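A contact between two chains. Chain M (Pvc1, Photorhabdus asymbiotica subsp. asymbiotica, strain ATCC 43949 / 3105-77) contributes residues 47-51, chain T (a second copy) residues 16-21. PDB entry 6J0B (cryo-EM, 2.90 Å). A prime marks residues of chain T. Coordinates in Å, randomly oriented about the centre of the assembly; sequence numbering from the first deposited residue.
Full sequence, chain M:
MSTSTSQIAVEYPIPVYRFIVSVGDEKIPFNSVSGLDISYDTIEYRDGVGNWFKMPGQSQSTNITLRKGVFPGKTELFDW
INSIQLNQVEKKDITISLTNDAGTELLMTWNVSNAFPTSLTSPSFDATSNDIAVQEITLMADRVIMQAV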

# COMPACT_ATOMS: atom_id res chain seq x y z
N ASP M 47 -11.00 -10.67 -28.11
CA ASP M 47 -11.05 -9.92 -29.35
C ASP M 47 -12.42 -9.27 -29.52
O ASP M 47 -13.29 -9.34 -28.64
CB ASP M 47 -10.69 -10.80 -30.55
CG ASP M 47 -11.63 -11.94 -30.75
OD1 ASP M 47 -11.28 -13.06 -30.33
OD2 ASP M 47 -12.71 -11.73 -31.32
N GLY M 48 -12.61 -8.61 -30.66
CA GLY M 48 -13.71 -7.68 -30.81
C GLY M 48 -15.06 -8.31 -31.03
O GLY M 48 -16.09 -7.68 -30.77
N VAL M 49 -15.10 -9.55 -31.53
CA VAL M 49 -16.40 -10.16 -31.80
C VAL M 49 -17.04 -10.71 -30.54
O VAL M 49 -18.24 -11.02 -30.55
CB VAL M 49 -16.29 -11.26 -32.87
CG1 VAL M 49 -15.41 -10.81 -34.01
CG2 VAL M 49 -15.78 -12.55 -32.28
N GLY M 50 -16.30 -10.82 -29.44
CA GLY M 50 -16.92 -11.12 -28.17
C GLY M 50 -16.38 -12.32 -27.42
O GLY M 50 -16.60 -12.44 -26.22
N ASN M 51 -15.68 -13.22 -28.11
CA ASN M 51 -15.20 -14.43 -27.46
C ASN M 51 -13.96 -14.14 -26.63
O ASN M 51 -13.11 -13.34 -27.01
CB ASN M 51 -14.90 -15.52 -28.48
CG ASN M 51 -14.20 -15.00 -29.69
OD1 ASN M 51 -13.97 -13.81 -29.80
ND2 ASN M 51 -13.86 -15.88 -30.62
N VAL T 16 -16.38 1.04 -27.06
CA VAL T 16 -15.50 0.67 -28.17
C VAL T 16 -15.24 -0.81 -28.32
O VAL T 16 -14.84 -1.25 -29.41
CB VAL T 16 -14.10 1.30 -28.07
CG1 VAL T 16 -14.04 2.61 -28.76
CG2 VAL T 16 -13.66 1.42 -26.64
N TYR T 17 -15.41 -1.60 -27.26
CA TYR T 17 -14.78 -2.91 -27.23
C TYR T 17 -15.49 -3.96 -28.07
O TYR T 17 -14.91 -5.03 -28.30
CB TYR T 17 -14.65 -3.39 -25.78
CG TYR T 17 -15.93 -3.40 -24.98
CD1 TYR T 17 -16.80 -4.48 -25.04
CD2 TYR T 17 -16.25 -2.35 -24.14
CE1 TYR T 17 -17.95 -4.50 -24.31
CE2 TYR T 17 -17.41 -2.36 -23.40
CZ TYR T 17 -18.26 -3.44 -23.50
OH TYR T 17 -19.41 -3.47 -22.77
N ARG T 18 -16.69 -3.70 -28.54
CA ARG T 18 -17.45 -4.66 -29.33
C ARG T 18 -17.49 -4.16 -30.77
O ARG T 18 -18.19 -3.19 -31.07
CB ARG T 18 -18.84 -4.83 -28.75
CG ARG T 18 -19.57 -6.10 -29.15
CD ARG T 18 -18.76 -7.34 -28.84
NE ARG T 18 -18.23 -7.36 -27.48
CZ ARG T 18 -18.65 -8.18 -26.53
NH1 ARG T 18 -19.61 -9.05 -26.78
NH2 ARG T 18 -18.11 -8.12 -25.32
N PHE T 19 -16.75 -4.82 -31.65
CA PHE T 19 -16.64 -4.37 -33.03
C PHE T 19 -16.40 -5.55 -33.96
O PHE T 19 -15.91 -6.60 -33.54
CB PHE T 19 -15.54 -3.31 -33.20
CG PHE T 19 -14.18 -3.75 -32.74
CD1 PHE T 19 -13.28 -4.31 -33.63
CD2 PHE T 19 -13.77 -3.55 -31.43
CE1 PHE T 19 -12.03 -4.70 -33.21
CE2 PHE T 19 -12.53 -3.93 -31.02
CZ PHE T 19 -11.66 -4.51 -31.91
N ILE T 20 -16.77 -5.37 -35.22
CA ILE T 20 -16.58 -6.36 -36.27
C ILE T 20 -15.69 -5.77 -37.35
O ILE T 20 -15.98 -4.69 -37.87
CB ILE T 20 -17.91 -6.81 -36.89
CG1 ILE T 20 -18.91 -7.20 -35.82
CG2 ILE T 20 -17.70 -7.99 -37.81
CD1 ILE T 20 -18.48 -8.35 -34.95
N VAL T 21 -14.61 -6.47 -37.68
CA VAL T 21 -13.71 -6.08 -38.76
C VAL T 21 -13.90 -7.07 -39.90
O VAL T 21 -13.96 -8.29 -39.66
CB VAL T 21 -12.25 -6.04 -38.29
CG1 VAL T 21 -11.36 -5.43 -39.35
CG2 VAL T 21 -12.14 -5.27 -37.00

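Chain M presents a tight turn to the start of a strand in chain T and the loop before it. Asp47 to Gly50 form a type I beta turn, with Gly48 and Val49 at its corners (phi/psi -77/-22° and -80/-13°). Its closing bond, Gly50 N to Asp47 O at 3.4 Å, is weak; a side-chain bond from Val49 N to Asp47 OD2 (3.2 Å, 154°) braces the same turn. Across the contact, chain T passes from loop into a strand beginning at Phe19′, and the CA atoms of Gly48 and Phe19′ lie 4.9 Å apart.

One hydrogen bond joins the stretches: Phe19′ N donates to Gly48 O at 3.1 Å, with an N-H...O angle of 155°. It is a backbone-to-backbone bond, using no side-chain atoms. Proximity alone would mislead here, for Gly48 O also lies 3.0 Å from Phe19′ O, but both are carbonyl acceptors and no bond links them.

The aromatic contact depends on glycine. Gly48 CA sits 4.0 Å from the centroid of the Phe19′ ring and 12° off its normal, a CH-pi arrangement over the face. An ideal CB on Gly48 would fall 2.8 Å from Phe19′ CE1, a clash, so the bare CA permits this approach.

The Arg18′ side chain leaves CA sideways, and bends at chi2 and chi3 (both p), so that its end comes nearer to the turn. Arg18′ CD comes to 3.3 Å from Gly48 O, while Gly50 CA lies over one guanidinium face, 3.7 Å from Arg18′ NH1. A CB on Gly50 would be tight against Arg18′ NH1, at 3.0 Å; independently, the positive phi of 125° with psi -19° would jam it against the preceding carbonyl.

Apolar packing is modest: Val49 CG1 meets Ile20′ CD1 at 4.0 Å, van der Waals contact. Altogether the two stretches bury 271 Å², both sides summed.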